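Local coordinates for virulence protein STM3117 (Salmonella enterica subsp. enterica serovar Typhimurium, PDB 3HUH), which promotes replication of the bacterium inside host macrophages and may take part in making and modifying the peptidoglycan of the cell wall, at the interface of chains A and B. Sequence-based numbering; all coordinates share one arbitrary frame. Chains: chain A/B, Virulence protein STM3117.

Contact 1: the interface of chains A and B. Residues chain A 21-24, 64; chain B 61-64.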
loop_
_atom_site.group_PDB
_atom_site.type_symbol
_atom_site.label_atom_id
_atom_site.label_comp_id
_atom_site.label_asym_id
_atom_site.label_seq_id
_atom_site.Cartn_x
_atom_site.Cartn_y
_atom_site.Cartn_z
ATOM N N ILE A 21 -9.928 8.780 8.494
ATOM C CA ILE A 21 -9.351 8.199 7.281
ATOM C C ILE A 21 -10.318 7.161 6.737
ATOM O O ILE A 21 -10.755 6.265 7.461
ATOM C CB ILE A 21 -7.999 7.501 7.554
ATOM C CG1 ILE A 21 -6.992 8.499 8.134
ATOM C CG2 ILE A 21 -7.480 6.868 6.264
ATOM C CD1 ILE A 21 -6.815 9.756 7.316
ATOM N N ASP A 22 -10.630 7.278 5.452
ATOM C CA ASP A 22 -11.577 6.389 4.798
ATOM C C ASP A 22 -10.988 5.165 4.098
ATOM O O ASP A 22 -11.526 4.063 4.200
ATOM C CB ASP A 22 -12.382 7.184 3.771
ATOM C CG ASP A 22 -13.361 6.320 3.007
ATOM O OD1 ASP A 22 -14.392 5.932 3.593
ATOM O OD2 ASP A 22 -13.099 6.022 1.822
ATOM N N ARG A 23 -9.883 5.359 3.392
ATOM C CA ARG A 23 -9.293 4.269 2.628
ATOM C C ARG A 23 -7.913 4.644 2.116
ATOM O O ARG A 23 -7.457 5.776 2.277
ATOM C CB ARG A 23 -10.179 3.994 1.407
ATOM C CG ARG A 23 -10.304 5.222 0.481
ATOM C CD ARG A 23 -11.212 4.982 -0.729
ATOM N NE ARG A 23 -11.280 6.143 -1.623
ATOM C CZ ARG A 23 -11.952 7.263 -1.363
ATOM N NH1 ARG A 23 -12.629 7.392 -0.227
ATOM N NH2 ARG A 23 -11.954 8.258 -2.245
ATOM N N ILE A 24 -7.258 3.677 1.484
ATOM C CA ILE A 24 -5.961 3.914 0.857
ATOM C C ILE A 24 -6.326 4.343 -0.567
ATOM O O ILE A 24 -7.187 3.725 -1.196
ATOM C CB ILE A 24 -5.124 2.616 0.795
ATOM C CG1 ILE A 24 -4.611 2.259 2.192
ATOM C CG2 ILE A 24 -3.972 2.776 -0.198
ATOM C CD1 ILE A 24 -4.050 0.840 2.291
ATOM N N GLN A 64 -8.413 2.632 -7.256
ATOM C CA GLN A 64 -7.147 2.972 -6.624
ATOM C C GLN A 64 -6.056 2.898 -7.682
ATOM O O GLN A 64 -6.339 2.661 -8.856
ATOM C CB GLN A 64 -6.848 1.977 -5.490
ATOM C CG GLN A 64 -7.859 2.017 -4.325
ATOM C CD GLN A 64 -7.685 0.867 -3.326
ATOM O OE1 GLN A 64 -7.807 -0.305 -3.680
ATOM N NE2 GLN A 64 -7.413 1.207 -2.070
ATOM N N PHE B 61 -8.793 0.768 9.693
ATOM C CA PHE B 61 -9.412 2.020 9.269
ATOM C C PHE B 61 -10.306 1.669 8.084
ATOM O O PHE B 61 -9.940 0.832 7.259
ATOM C CB PHE B 61 -8.343 3.031 8.850
ATOM C CG PHE B 61 -7.438 2.536 7.762
ATOM C CD1 PHE B 61 -7.741 2.768 6.423
ATOM C CD2 PHE B 61 -6.295 1.808 8.075
ATOM C CE1 PHE B 61 -6.918 2.283 5.411
ATOM C CE2 PHE B 61 -5.462 1.315 7.069
ATOM C CZ PHE B 61 -5.774 1.554 5.735
ATOM N N GLY B 62 -11.474 2.303 7.997
ATOM C CA GLY B 62 -12.388 1.994 6.912
ATOM C C GLY B 62 -12.611 0.492 6.852
ATOM O O GLY B 62 -12.893 -0.140 7.876
ATOM N N ALA B 63 -12.475 -0.083 5.660
ATOM C CA ALA B 63 -12.649 -1.518 5.469
ATOM C C ALA B 63 -11.319 -2.161 5.076
ATOM O O ALA B 63 -11.290 -3.157 4.351
ATOM C CB ALA B 63 -13.689 -1.780 4.389
ATOM N N GLN B 64 -10.224 -1.582 5.561
ATOM C CA GLN B 64 -8.884 -2.073 5.258
ATOM C C GLN B 64 -8.040 -2.113 6.532
ATOM O O GLN B 64 -8.514 -1.759 7.613
ATOM C CB GLN B 64 -8.222 -1.151 4.222
ATOM C CG GLN B 64 -8.910 -1.138 2.856
ATOM C CD GLN B 64 -8.430 0.004 1.967
ATOM O OE1 GLN B 64 -8.483 1.170 2.356
ATOM N NE2 GLN B 64 -7.968 -0.329 0.764
HETATM O O HOH W 1 -11.747 1.329 3.354
HETATM O O HOH W 2 -11.850 4.903 9.455
#

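Contact 2: the interface of chains A and B. Residues chain A 77-79; chain B 88, 129, 131, 137.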
loop_
_atom_site.group_PDB
_atom_site.type_symbol
_atom_site.label_atom_id
_atom_site.label_comp_id
_atom_site.label_asym_id
_atom_site.label_seq_id
_atom_site.Cartn_x
_atom_site.Cartn_y
_atom_site.Cartn_z
ATOM N N PRO A 77 8.407 14.381 -2.714
ATOM C CA PRO A 77 9.036 13.624 -1.629
ATOM C C PRO A 77 8.778 12.132 -1.831
ATOM O O PRO A 77 7.889 11.753 -2.593
ATOM C CB PRO A 77 8.337 14.169 -0.387
ATOM C CG PRO A 77 6.950 14.380 -0.883
ATOM C CD PRO A 77 7.180 15.044 -2.235
ATOM N N LYS A 78 9.554 11.295 -1.148
ATOM C CA LYS A 78 9.412 9.847 -1.271
ATOM C C LYS A 78 9.702 9.173 0.075
ATOM O O LYS A 78 9.968 9.846 1.070
ATOM C CB LYS A 78 10.392 9.328 -2.330
ATOM C CG LYS A 78 11.848 9.656 -2.005
ATOM C CD LYS A 78 12.783 9.398 -3.188
ATOM C CE LYS A 78 14.231 9.606 -2.774
ATOM N NZ LYS A 78 15.182 9.412 -3.899
ATOM N N ALA A 79 9.642 7.848 0.102
ATOM C CA ALA A 79 9.915 7.107 1.334
ATOM C C ALA A 79 11.327 7.444 1.823
ATOM O O ALA A 79 12.188 7.824 1.035
ATOM C CB ALA A 79 9.795 5.605 1.067
ATOM N N ASP B 88 5.469 4.311 1.040
ATOM C CA ASP B 88 5.063 5.601 0.482
ATOM C C ASP B 88 3.571 5.394 0.228
ATOM O O ASP B 88 3.180 4.851 -0.813
ATOM C CB ASP B 88 5.810 5.828 -0.830
ATOM C CG ASP B 88 5.599 7.210 -1.395
ATOM O OD1 ASP B 88 4.519 7.785 -1.157
ATOM O OD2 ASP B 88 6.514 7.706 -2.094
ATOM N N TYR B 129 1.812 15.988 3.321
ATOM C CA TYR B 129 2.760 14.905 3.556
ATOM C C TYR B 129 3.439 14.967 4.913
ATOM O O TYR B 129 3.879 16.031 5.348
ATOM C CB TYR B 129 3.862 14.934 2.501
ATOM C CG TYR B 129 3.403 14.699 1.083
ATOM C CD1 TYR B 129 3.441 13.425 0.517
ATOM C CD2 TYR B 129 2.985 15.764 0.285
ATOM C CE1 TYR B 129 3.083 13.216 -0.817
ATOM C CE2 TYR B 129 2.623 15.568 -1.045
ATOM C CZ TYR B 129 2.677 14.292 -1.590
ATOM O OH TYR B 129 2.340 14.109 -2.916
ATOM N N ARG B 131 5.712 12.079 7.889
ATOM C CA ARG B 131 6.394 10.797 7.988
ATOM C C ARG B 131 6.030 10.113 9.290
ATOM O O ARG B 131 5.740 10.779 10.291
ATOM C CB ARG B 131 7.908 10.975 7.921
ATOM C CG ARG B 131 8.393 11.414 6.561
ATOM C CD ARG B 131 9.894 11.497 6.487
ATOM N NE ARG B 131 10.290 12.132 5.236
ATOM C CZ ARG B 131 10.272 11.541 4.046
ATOM N NH1 ARG B 131 9.888 10.275 3.925
ATOM N NH2 ARG B 131 10.604 12.238 2.967
ATOM N N LEU B 137 6.706 7.593 4.124
ATOM C CA LEU B 137 6.061 8.818 3.660
ATOM C C LEU B 137 4.555 8.595 3.681
ATOM O O LEU B 137 4.044 7.642 3.080
ATOM C CB LEU B 137 6.515 9.179 2.243
ATOM C CG LEU B 137 5.935 10.491 1.702
ATOM C CD1 LEU B 137 6.418 11.668 2.551
ATOM C CD2 LEU B 137 6.365 10.675 0.250
HETATM O O HOH W 3 8.789 6.223 -2.239
HETATM O O HOH W 4 6.270 9.817 -3.674
#

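Contact 1: the interface of chains A and B
B:Gln64 reaches from chain B to the backbone of A:Ile24 and makes a direct hydrogen bond to it. With CG beside the backbone N (chi1 -65°) and CD extended beyond it (chi2 167°), CB and CG serve as the arm that brings the amide across the interface. CD stops 3.9 Å from A:Ile24 N, and OE1 takes the N-H of A:Ile24 at 2.9 Å, in the carbonyl plane and on a lone pair. OE1 also lies against CA and CB of A:Arg23. NE2 faces the CB of A:Ile24 and comes 3.3 Å from NE2 of A:Gln64, the same residue of the other chain; the two side chains come from opposite directions, their amide planes 34° apart. A:Gln64 is steadied within its own chain by a nearly straight bond from NE2 to A:Ile24 O, 2.7 Å. Beside the glutamines, the ring of B:Phe61 meets A:Ile24 by its rim: CZ is 3.8 Å from CG1, and CD1 of the isoleucine lies in the ring plane at the edge. Two waters continue the seam, one joining A:Asp22 O to B:Ala63 N, the other A:Ile21 O to B:Gly62 N. The site sets the start of strand 21-31 of chain A, within the VOC (glyoxalase/dioxygenase) fold, against the turn linking strands 56-61 and 64-69 of chain B.

Contact 2: the interface of chains A and B
B:Tyr129 offers a ring face to A:Pro77, whose CG stands over the centre of the ring, 4.0 Å from its centroid, in a CH-pi contact. CG is the proline atom over the ring, while the two side chains cross at about a right angle. The guanidinium of B:Arg131 is the second flat group. On one face, toward the rim, lies CD1 of B:Leu137 from its own chain; at the edge, in plane, lies the backbone carbonyl oxygen of A:Lys78. NH1 and NH2 grip that oxygen end-on, with NH1 to A:Lys78 O at 2.9 Å and NH2 to A:Lys78 O at 3.1 Å. The NH2 bond runs nearly along the C=O axis, whereas NH1 is tilted 15° from the carbonyl plane. The arginine chain is extended from CG to NE, which carries the guanidinium out to the loop, and the paired bonds should limit its rotation. Between the two flat groups B:Leu137 fills the middle: with CG opposite the backbone N (chi1 -177°), CD2 packs against the backbone of A:Pro77 and A:Lys78, 3.5 Å from A:Lys78 CA, and also touches A:Pro77 CG at 3.9 Å. Beyond the leucine, OD2 of B:Asp88 works through water. One water lies 2.6 Å from B:Asp88 OD2 and continues to A:Pro77 O; another links the same carboxylate oxygen to the N-H of A:Ala79. Backbone groups of three successive loop residues are thus engaged, and A:Pro77 follows a cis peptide bond, which may help shape that loop. The loop lies between strands 64-70 and 88-93 of chain A, and it rests on strands 88-93, 124-131 and 137-142 of chain B.

The C-alpha centres of contact 1 and contact 2 lie about 18 Å apart, and no residue belongs to both. Chain A is nevertheless continuous between them: strand 64-70, whose first residue takes part in contact 1, leads into the loop that docks in contact 2. On chain B, contact 1 uses the turn between two early strands, while contact 2 uses later strands nearer the C-terminus. Each contact has a twin with the chains exchanged, so the two-fold interface is gripped at several separate places. The deposited assembly is this two-fold pair, although the structure alone does not show that it forms in the cell.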